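Local coordinates for tapirin (Caldicellulosiruptor kristjanssonii, PDB 6N2B), which probably anchors this extremely thermophilic bacterium to cellulose through a beta-helical C-terminal domain that also carries calcium, at residues 207-218 / 510-520; 328-339 / 348-356. All coordinates share one frame; numbering follows the deposited sequence.

Contact 1 of 2, residues 207-218 / 510-520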
loop_
_atom_site.group_PDB
_atom_site.type_symbol
_atom_site.label_atom_id
_atom_site.label_comp_id
_atom_site.label_asym_id
_atom_site.label_seq_id
_atom_site.Cartn_x
_atom_site.Cartn_y
_atom_site.Cartn_z
ATOM N N TYR A 207 11.480 -1.131 1.389
ATOM C CA TYR A 207 10.117 -1.470 1.769
ATOM C C TYR A 207 9.946 -1.518 3.287
ATOM O O TYR A 207 10.793 -2.059 4.009
ATOM C CB TYR A 207 9.700 -2.778 1.093
ATOM C CG TYR A 207 9.428 -2.457 -0.353
ATOM C CD1 TYR A 207 10.474 -2.348 -1.277
ATOM C CD2 TYR A 207 8.139 -2.155 -0.781
ATOM C CE1 TYR A 207 10.232 -2.005 -2.593
ATOM C CE2 TYR A 207 7.885 -1.800 -2.098
ATOM C CZ TYR A 207 8.931 -1.721 -2.997
ATOM O OH TYR A 207 8.657 -1.359 -4.299
ATOM N N ALA A 208 8.878 -0.863 3.762
ATOM C CA ALA A 208 8.417 -1.090 5.122
ATOM C C ALA A 208 7.709 -2.437 5.218
ATOM O O ALA A 208 7.881 -3.179 6.200
ATOM C CB ALA A 208 7.501 0.049 5.559
ATOM N N VAL A 209 6.945 -2.787 4.190
ATOM C CA VAL A 209 6.309 -4.091 4.090
ATOM C C VAL A 209 6.668 -4.669 2.728
ATOM O O VAL A 209 6.287 -4.113 1.694
ATOM C CB VAL A 209 4.781 -4.010 4.267
ATOM C CG1 VAL A 209 4.150 -5.386 4.177
ATOM C CG2 VAL A 209 4.437 -3.382 5.584
ATOM N N TYR A 210 7.404 -5.769 2.724
ATOM C CA TYR A 210 7.649 -6.535 1.508
ATOM C C TYR A 210 6.998 -7.892 1.702
ATOM O O TYR A 210 7.429 -8.670 2.556
ATOM C CB TYR A 210 9.141 -6.680 1.227
ATOM C CG TYR A 210 9.441 -7.330 -0.103
ATOM C CD1 TYR A 210 9.459 -8.713 -0.235
ATOM C CD2 TYR A 210 9.712 -6.559 -1.233
ATOM C CE1 TYR A 210 9.730 -9.307 -1.447
ATOM C CE2 TYR A 210 9.988 -7.146 -2.455
ATOM C CZ TYR A 210 9.997 -8.519 -2.555
ATOM O OH TYR A 210 10.281 -9.121 -3.768
ATOM N N SER A 211 5.967 -8.177 0.924
ATOM C CA SER A 211 5.246 -9.440 1.029
ATOM C C SER A 211 5.378 -10.194 -0.287
ATOM O O SER A 211 4.869 -9.743 -1.322
ATOM C CB SER A 211 3.780 -9.206 1.380
ATOM O OG SER A 211 3.645 -8.824 2.730
ATOM N N ARG A 212 6.071 -11.335 -0.247
ATOM C CA ARG A 212 6.197 -12.170 -1.437
ATOM C C ARG A 212 4.842 -12.729 -1.845
ATOM O O ARG A 212 4.514 -12.787 -3.037
ATOM C CB ARG A 212 7.202 -13.293 -1.179
ATOM C CG ARG A 212 7.413 -14.225 -2.359
ATOM C CD ARG A 212 8.732 -14.976 -2.247
ATOM N NE ARG A 212 8.500 -16.394 -1.984
ATOM C CZ ARG A 212 8.105 -17.282 -2.895
ATOM N NH1 ARG A 212 7.916 -16.918 -4.164
ATOM N NH2 ARG A 212 7.918 -18.548 -2.534
ATOM N N GLY A 213 4.040 -13.130 -0.870
ATOM C CA GLY A 213 2.678 -13.521 -1.149
ATOM C C GLY A 213 1.721 -12.384 -0.864
ATOM O O GLY A 213 1.967 -11.241 -1.262
ATOM N N SER A 214 0.634 -12.684 -0.166
ATOM C CA SER A 214 -0.371 -11.695 0.166
ATOM C C SER A 214 0.025 -10.932 1.431
ATOM O O SER A 214 0.979 -11.284 2.134
ATOM C CB SER A 214 -1.722 -12.366 0.367
ATOM O OG SER A 214 -1.837 -12.816 1.711
ATOM N N PHE A 215 -0.738 -9.872 1.721
ATOM C CA PHE A 215 -0.490 -8.999 2.872
ATOM C C PHE A 215 -1.844 -8.588 3.436
ATOM O O PHE A 215 -2.528 -7.734 2.869
ATOM C CB PHE A 215 0.335 -7.779 2.501
ATOM C CG PHE A 215 0.417 -6.760 3.593
ATOM C CD1 PHE A 215 0.832 -7.118 4.862
ATOM C CD2 PHE A 215 0.085 -5.442 3.353
ATOM C CE1 PHE A 215 0.912 -6.179 5.864
ATOM C CE2 PHE A 215 0.157 -4.503 4.353
ATOM C CZ PHE A 215 0.569 -4.865 5.610
ATOM N N LEU A 216 -2.231 -9.199 4.549
ATOM C CA LEU A 216 -3.506 -8.902 5.194
ATOM C C LEU A 216 -3.227 -8.346 6.578
ATOM O O LEU A 216 -3.148 -9.106 7.557
ATOM C CB LEU A 216 -4.389 -10.141 5.270
ATOM C CG LEU A 216 -4.472 -10.877 3.920
ATOM C CD1 LEU A 216 -4.574 -12.399 4.072
ATOM C CD2 LEU A 216 -5.592 -10.330 3.106
ATOM N N PRO A 217 -3.092 -7.027 6.699
ATOM C CA PRO A 217 -2.795 -6.426 8.000
ATOM C C PRO A 217 -4.004 -6.461 8.917
ATOM O O PRO A 217 -5.150 -6.669 8.500
ATOM C CB PRO A 217 -2.419 -4.979 7.647
ATOM C CG PRO A 217 -3.174 -4.689 6.430
ATOM C CD PRO A 217 -3.219 -6.001 5.642
ATOM N N ASN A 218 -3.714 -6.257 10.192
ATOM C CA ASN A 218 -4.733 -6.176 11.211
ATOM C C ASN A 218 -5.475 -4.847 11.128
ATOM O O ASN A 218 -4.987 -3.853 10.579
ATOM C CB ASN A 218 -4.089 -6.302 12.589
ATOM C CG ASN A 218 -2.943 -5.327 12.761
ATOM O OD1 ASN A 218 -1.885 -5.509 12.181
ATOM N ND2 ASN A 218 -3.163 -4.262 13.524
ATOM N N ALA A 510 11.182 -2.847 9.608
ATOM C CA ALA A 510 10.488 -3.310 8.409
ATOM C C ALA A 510 10.096 -4.770 8.593
ATOM O O ALA A 510 10.625 -5.464 9.459
ATOM C CB ALA A 510 11.340 -3.153 7.142
ATOM N N ILE A 511 9.166 -5.225 7.757
ATOM C CA ILE A 511 8.602 -6.567 7.836
ATOM C C ILE A 511 8.679 -7.198 6.451
ATOM O O ILE A 511 8.133 -6.655 5.484
ATOM C CB ILE A 511 7.151 -6.548 8.350
ATOM C CG1 ILE A 511 7.083 -5.787 9.679
ATOM C CG2 ILE A 511 6.614 -7.948 8.517
ATOM C CD1 ILE A 511 5.676 -5.492 10.167
ATOM N N ILE A 512 9.367 -8.327 6.354
ATOM C CA ILE A 512 9.475 -9.091 5.120
ATOM C C ILE A 512 8.758 -10.413 5.327
ATOM O O ILE A 512 9.077 -11.171 6.248
ATOM C CB ILE A 512 10.935 -9.342 4.728
ATOM C CG1 ILE A 512 11.619 -8.045 4.298
ATOM C CG2 ILE A 512 10.990 -10.440 3.676
ATOM C CD1 ILE A 512 13.090 -7.985 4.674
ATOM N N THR A 513 7.797 -10.701 4.480
ATOM C CA THR A 513 7.002 -11.905 4.625
ATOM C C THR A 513 7.139 -12.714 3.348
ATOM O O THR A 513 7.120 -12.158 2.247
ATOM C CB THR A 513 5.539 -11.564 4.911
ATOM O OG1 THR A 513 4.909 -11.127 3.698
ATOM C CG2 THR A 513 5.451 -10.444 5.959
ATOM N N LEU A 514 7.301 -14.025 3.501
ATOM C CA LEU A 514 7.682 -14.872 2.390
ATOM C C LEU A 514 6.667 -15.948 2.071
ATOM O O LEU A 514 6.794 -16.597 1.029
ATOM C CB LEU A 514 9.043 -15.525 2.672
ATOM C CG LEU A 514 10.134 -14.490 2.952
ATOM C CD1 LEU A 514 11.262 -15.059 3.779
ATOM C CD2 LEU A 514 10.665 -13.962 1.653
ATOM N N GLY A 515 5.670 -16.150 2.914
ATOM C CA GLY A 515 4.659 -17.132 2.615
ATOM C C GLY A 515 3.688 -16.661 1.559
ATOM O O GLY A 515 3.527 -15.457 1.323
ATOM N N SER A 516 3.037 -17.647 0.927
ATOM C CA SER A 516 1.984 -17.364 -0.048
ATOM C C SER A 516 0.923 -16.438 0.533
ATOM O O SER A 516 0.452 -15.510 -0.137
ATOM C CB SER A 516 1.342 -18.669 -0.516
ATOM O OG SER A 516 2.337 -19.582 -0.949
ATOM N N THR A 517 0.534 -16.680 1.775
ATOM C CA THR A 517 -0.431 -15.856 2.475
ATOM C C THR A 517 0.214 -15.333 3.754
ATOM O O THR A 517 1.096 -15.977 4.330
ATOM C CB THR A 517 -1.695 -16.669 2.764
ATOM O OG1 THR A 517 -2.819 -15.790 2.896
ATOM C CG2 THR A 517 -1.525 -17.524 4.033
ATOM N N PHE A 518 -0.193 -14.140 4.185
ATOM C CA PHE A 518 0.396 -13.538 5.377
ATOM C C PHE A 518 -0.631 -12.703 6.130
ATOM O O PHE A 518 -1.234 -11.791 5.552
ATOM C CB PHE A 518 1.603 -12.658 5.033
ATOM C CG PHE A 518 2.101 -11.891 6.201
ATOM C CD1 PHE A 518 2.735 -12.540 7.246
ATOM C CD2 PHE A 518 1.875 -10.541 6.305
ATOM C CE1 PHE A 518 3.168 -11.840 8.355
ATOM C CE2 PHE A 518 2.309 -9.841 7.398
ATOM C CZ PHE A 518 2.949 -10.485 8.430
ATOM N N ASN A 519 -0.800 -12.993 7.423
ATOM C CA ASN A 519 -1.690 -12.248 8.306
ATOM C C ASN A 519 -0.908 -11.700 9.487
ATOM O O ASN A 519 -0.154 -12.440 10.125
ATOM C CB ASN A 519 -2.818 -13.131 8.841
ATOM C CG ASN A 519 -3.879 -13.423 7.800
ATOM O OD1 ASN A 519 -4.952 -12.784 7.780
ATOM N ND2 ASN A 519 -3.598 -14.399 6.927
ATOM N N ILE A 520 -1.091 -10.417 9.785
ATOM C CA ILE A 520 -0.729 -9.878 11.090
ATOM C C ILE A 520 -1.965 -9.960 11.960
ATOM O O ILE A 520 -3.048 -9.529 11.548
ATOM C CB ILE A 520 -0.231 -8.426 10.993
ATOM C CG1 ILE A 520 0.506 -8.215 9.691
ATOM C CG2 ILE A 520 0.681 -8.059 12.175
ATOM C CD1 ILE A 520 1.000 -6.838 9.529
HETATM O O HOH W 1 3.449 -12.537 1.741
HETATM O O HOH W 2 -5.044 -10.327 9.727
#
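Thr513 OG1 is held by two partners: it accepts from Ser211 OG at 2.8 Å and hands its own proton to a water. The pair sits at the end of a short parallel ladder in the beta-helix, where strand 207-211 stacks on strand 510-513. The same water gives its protons to Ser214 O and Gly515 O and takes a weak bond from Gly213 N, so it ties the two segments together in the loops beyond the strands. With chi1 at 76°, Thr513 OG1 sits between its own N and carbonyl carbon, facing Ser211, while CG2 lies over the centre of the Phe518 ring.

After the corner at 208-209 a parallel ladder runs from Ala208 O and Ile511 N to Arg212 N and Thr513 O, the last bond measuring 2.8 Å. Past it, in the loops, the register slips by one. Ser214 N reaches Ser516 O from above the carbonyl plane, and Ser214 OG receives Phe518 N at 3.3 Å. The pairing resumes with Leu216 N to Phe518 O at 3.0 Å, then fades into a weak bond from Ile520 N to Leu216 O.

Outside the two segments, Arg212 NH1 forms a salt bridge with Asp418, Tyr210 stacks on Tyr229, and Val209 and Ile511 both rest on Leu529 of strand 526-531. Phe215 and Phe518 point the same way, side by side; Phe215 CD1 lies 3.9 Å from Phe518 CD2, each at the other ring's edge. Val209 CG1 lies over one face of the Phe215 ring and Pro217 CD over the other, while Ile520 CD1 lies 3.7 Å from Phe215 CE1 at the ring's edge.

Contact 2 of 2, residues 328-339 / 348-356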
loop_
_atom_site.group_PDB
_atom_site.type_symbol
_atom_site.label_atom_id
_atom_site.label_comp_id
_atom_site.label_asym_id
_atom_site.label_seq_id
_atom_site.Cartn_x
_atom_site.Cartn_y
_atom_site.Cartn_z
ATOM N N PHE A 328 -13.637 12.166 -6.024
ATOM C CA PHE A 328 -12.390 11.854 -6.706
ATOM C C PHE A 328 -11.934 13.065 -7.503
ATOM O O PHE A 328 -12.670 13.538 -8.372
ATOM C CB PHE A 328 -12.568 10.643 -7.614
ATOM C CG PHE A 328 -11.341 10.291 -8.374
ATOM C CD1 PHE A 328 -10.097 10.406 -7.782
ATOM C CD2 PHE A 328 -11.427 9.852 -9.688
ATOM C CE1 PHE A 328 -8.960 10.090 -8.489
ATOM C CE2 PHE A 328 -10.294 9.526 -10.399
ATOM C CZ PHE A 328 -9.059 9.635 -9.804
ATOM N N GLU A 329 -10.720 13.554 -7.228
ATOM C CA GLU A 329 -10.145 14.700 -7.928
ATOM C C GLU A 329 -8.894 14.298 -8.697
ATOM O O GLU A 329 -8.009 13.637 -8.145
ATOM C CB GLU A 329 -9.773 15.821 -6.963
ATOM C CG GLU A 329 -10.840 16.217 -5.973
ATOM C CD GLU A 329 -10.501 17.541 -5.310
ATOM O OE1 GLU A 329 -9.301 17.930 -5.332
ATOM O OE2 GLU A 329 -11.436 18.195 -4.792
ATOM N N ILE A 330 -8.801 14.736 -9.950
ATOM C CA ILE A 330 -7.619 14.528 -10.774
ATOM C C ILE A 330 -6.862 15.844 -10.870
ATOM O O ILE A 330 -7.378 16.829 -11.414
ATOM C CB ILE A 330 -7.993 14.004 -12.163
ATOM C CG1 ILE A 330 -8.801 12.713 -12.032
ATOM C CG2 ILE A 330 -6.735 13.786 -12.999
ATOM C CD1 ILE A 330 -9.405 12.264 -13.323
ATOM N N GLY A 331 -5.625 15.857 -10.365
ATOM C CA GLY A 331 -4.898 17.107 -10.230
ATOM C C GLY A 331 -4.172 17.553 -11.477
ATOM O O GLY A 331 -3.991 18.757 -11.688
ATOM N N SER A 332 -3.767 16.613 -12.330
ATOM C CA SER A 332 -2.978 16.987 -13.494
ATOM C C SER A 332 -3.330 16.212 -14.770
ATOM O O SER A 332 -3.491 16.831 -15.828
ATOM C CB SER A 332 -1.496 16.841 -13.167
ATOM O OG SER A 332 -0.702 17.253 -14.257
ATOM N N ILE A 333 -3.448 14.882 -14.723
ATOM C CA ILE A 333 -3.720 14.125 -15.952
ATOM C C ILE A 333 -4.412 12.805 -15.632
ATOM O O ILE A 333 -4.182 12.193 -14.585
ATOM C CB ILE A 333 -2.421 13.900 -16.768
ATOM C CG1 ILE A 333 -2.745 13.415 -18.175
ATOM C CG2 ILE A 333 -1.525 12.923 -16.068
ATOM C CD1 ILE A 333 -1.548 13.451 -19.109
ATOM N N GLY A 334 -5.268 12.369 -16.547
ATOM C CA GLY A 334 -5.902 11.073 -16.465
ATOM C C GLY A 334 -6.025 10.438 -17.837
ATOM O O GLY A 334 -6.364 11.116 -18.815
ATOM N N ILE A 335 -5.707 9.145 -17.925
ATOM C CA ILE A 335 -5.919 8.347 -19.127
ATOM C C ILE A 335 -6.499 7.008 -18.707
ATOM O O ILE A 335 -5.773 6.142 -18.212
ATOM C CB ILE A 335 -4.625 8.123 -19.919
ATOM C CG1 ILE A 335 -3.856 9.427 -20.099
ATOM C CG2 ILE A 335 -4.953 7.464 -21.240
ATOM C CD1 ILE A 335 -2.505 9.254 -20.775
ATOM N N VAL A 336 -7.805 6.826 -18.893
ATOM C CA VAL A 336 -8.502 5.641 -18.414
ATOM C C VAL A 336 -9.380 5.097 -19.532
ATOM O O VAL A 336 -9.685 5.786 -20.503
ATOM C CB VAL A 336 -9.354 5.930 -17.158
ATOM C CG1 VAL A 336 -8.585 6.783 -16.188
ATOM C CG2 VAL A 336 -10.671 6.586 -17.536
ATOM N N LYS A 337 -9.757 3.825 -19.390
ATOM C CA LYS A 337 -10.687 3.205 -20.325
ATOM C C LYS A 337 -12.085 3.788 -20.158
ATOM O O LYS A 337 -12.756 4.126 -21.140
ATOM C CB LYS A 337 -10.704 1.683 -20.111
ATOM C CG LYS A 337 -11.486 0.845 -21.153
ATOM C CD LYS A 337 -10.783 0.879 -22.514
ATOM C CE LYS A 337 -11.176 -0.296 -23.397
ATOM N NZ LYS A 337 -11.116 0.063 -24.849
ATOM N N LYS A 338 -12.533 3.919 -18.918
ATOM C CA LYS A 338 -13.874 4.389 -18.628
ATOM C C LYS A 338 -13.854 5.116 -17.289
ATOM O O LYS A 338 -13.113 4.748 -16.371
ATOM C CB LYS A 338 -14.886 3.229 -18.611
ATOM C CG LYS A 338 -16.332 3.670 -18.808
ATOM C CD LYS A 338 -17.334 2.529 -18.750
ATOM C CE LYS A 338 -18.758 3.071 -19.002
ATOM N NZ LYS A 338 -19.872 2.078 -18.909
ATOM N N LEU A 339 -14.638 6.182 -17.199
ATOM C CA LEU A 339 -14.940 6.821 -15.930
ATOM C C LEU A 339 -16.442 6.762 -15.778
ATOM O O LEU A 339 -17.166 7.191 -16.679
ATOM C CB LEU A 339 -14.451 8.268 -15.891
ATOM C CG LEU A 339 -14.990 9.064 -14.697
ATOM C CD1 LEU A 339 -14.423 8.533 -13.370
ATOM C CD2 LEU A 339 -14.726 10.557 -14.851
ATOM N N THR A 348 -13.992 15.561 -9.952
ATOM C CA THR A 348 -13.580 16.908 -10.326
ATOM C C THR A 348 -12.261 16.852 -11.092
ATOM O O THR A 348 -11.266 16.322 -10.589
ATOM C CB THR A 348 -13.434 17.795 -9.089
ATOM O OG1 THR A 348 -14.682 17.852 -8.395
ATOM C CG2 THR A 348 -13.020 19.210 -9.483
ATOM N N ILE A 349 -12.252 17.404 -12.298
ATOM C CA ILE A 349 -11.014 17.694 -13.012
ATOM C C ILE A 349 -10.564 19.073 -12.549
ATOM O O ILE A 349 -11.255 20.065 -12.787
ATOM C CB ILE A 349 -11.220 17.648 -14.531
ATOM C CG1 ILE A 349 -12.135 16.475 -14.902
ATOM C CG2 ILE A 349 -9.890 17.568 -15.275
ATOM C CD1 ILE A 349 -11.598 15.099 -14.497
ATOM N N LYS A 350 -9.435 19.139 -11.856
ATOM C CA LYS A 350 -8.987 20.406 -11.299
ATOM C C LYS A 350 -8.307 21.249 -12.371
ATOM O O LYS A 350 -7.896 20.746 -13.421
ATOM C CB LYS A 350 -8.027 20.186 -10.130
ATOM C CG LYS A 350 -8.642 19.482 -8.938
ATOM C CD LYS A 350 -8.402 20.273 -7.654
ATOM C CE LYS A 350 -9.381 21.420 -7.487
ATOM N NZ LYS A 350 -8.922 22.483 -6.535
ATOM N N SER A 351 -8.183 22.547 -12.081
ATOM C CA SER A 351 -7.664 23.505 -13.055
ATOM C C SER A 351 -6.312 23.062 -13.587
ATOM O O SER A 351 -5.433 22.639 -12.829
ATOM C CB SER A 351 -7.525 24.892 -12.427
ATOM O OG SER A 351 -8.678 25.243 -11.684
ATOM N N GLY A 352 -6.146 23.177 -14.898
ATOM C CA GLY A 352 -4.922 22.794 -15.552
ATOM C C GLY A 352 -4.842 21.334 -15.938
ATOM O O GLY A 352 -3.983 20.969 -16.751
ATOM N N ALA A 353 -5.720 20.494 -15.396
ATOM C CA ALA A 353 -5.683 19.061 -15.631
ATOM C C ALA A 353 -6.455 18.686 -16.897
ATOM O O ALA A 353 -7.330 19.421 -17.365
ATOM C CB ALA A 353 -6.254 18.315 -14.422
ATOM N N THR A 354 -6.113 17.521 -17.449
ATOM C CA THR A 354 -6.841 16.938 -18.569
ATOM C C THR A 354 -7.126 15.475 -18.273
ATOM O O THR A 354 -6.210 14.713 -17.965
ATOM C CB THR A 354 -6.065 17.044 -19.890
ATOM O OG1 THR A 354 -5.815 18.424 -20.207
ATOM C CG2 THR A 354 -6.864 16.429 -21.003
ATOM N N LEU A 355 -8.388 15.085 -18.366
ATOM C CA LEU A 355 -8.777 13.682 -18.338
ATOM C C LEU A 355 -9.034 13.202 -19.764
ATOM O O LEU A 355 -9.718 13.882 -20.534
ATOM C CB LEU A 355 -10.030 13.490 -17.477
ATOM C CG LEU A 355 -10.720 12.121 -17.609
ATOM C CD1 LEU A 355 -9.739 11.001 -17.326
ATOM C CD2 LEU A 355 -11.931 11.984 -16.694
ATOM N N TYR A 356 -8.484 12.042 -20.120
ATOM C CA TYR A 356 -8.869 11.328 -21.332
ATOM C C TYR A 356 -9.499 10.010 -20.929
ATOM O O TYR A 356 -8.926 9.277 -20.122
ATOM C CB TYR A 356 -7.679 11.046 -22.251
ATOM C CG TYR A 356 -6.807 12.241 -22.571
ATOM C CD1 TYR A 356 -5.861 12.701 -21.650
ATOM C CD2 TYR A 356 -6.905 12.898 -23.805
ATOM C CE1 TYR A 356 -5.044 13.778 -21.935
ATOM C CE2 TYR A 356 -6.087 13.988 -24.101
ATOM C CZ TYR A 356 -5.159 14.423 -23.157
ATOM O OH TYR A 356 -4.347 15.503 -23.421
#
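Strands 333-336 and 354-356 run parallel within 4° as successive rungs of the beta-helix, with Gly334 N bonded to Thr354 O and Tyr356 N to Gly334 O. A second ladder, from Phe328 O and Thr348 N to Ile330 O and Lys350 N, belongs to the face before the corner. The register shifts by two between them, and the extra residues go into a type II turn from Lys350 to Ala353, closed by Ala353 N to Lys350 O at 2.9 Å.

Ile330 and Ile349 lie alongside each other and touch through their CD1 methyls at 3.8 Å. Leu355, its CG anti to the backbone N (chi1 167°), sends CD2 to Leu339 CD2 at 3.6 Å and lays CD1 against the bare backbone of Gly334. The Tyr356 side chain is on the opposite face from Leu355, its ring edge at CD1 meeting Gly334 O, and Ile335 CG1 runs beside Tyr356 CD1 at 4.1 Å.

Lys350 bends at chi2 and chi3, placing CD 3.4 Å from Glu329 OE1; its NZ stays 4.7 Å from that oxygen and has a long, weak ion pair with Glu371. Glu329 OE1 has another such pair with Lys310. With an alanine here, the Glu329 carboxylate would probably be freer to turn and Glu371 left without this weak ion-pair partner.

Around the contact, Phe402 and Pro403 pack on Tyr356, and Pro403 also on Ile335. The preceding rung supplies strand 314-316, where Ile330 meets Ile314, and the following one strand 375-378, where Leu355 meets Leu376.

Both contacts join parallel strands of the beta-helix, but their centres lie about 33 Å apart on opposite sides of the chain's centre. Contact 1 is the more buried and links residues nearly three hundred positions apart; contact 2 is nested within the loop closed by contact 1, pairs successive rungs, their partners about twenty residues apart, and is partly buried. Their chemistry differs accordingly. Contact 1 bridges its loops with buried hydroxyls and a water, and packs aromatic rings behind them. Contact 2 relies on a tight turn, with aliphatic side chains stacked inside and loosely associated charged ones near the turn.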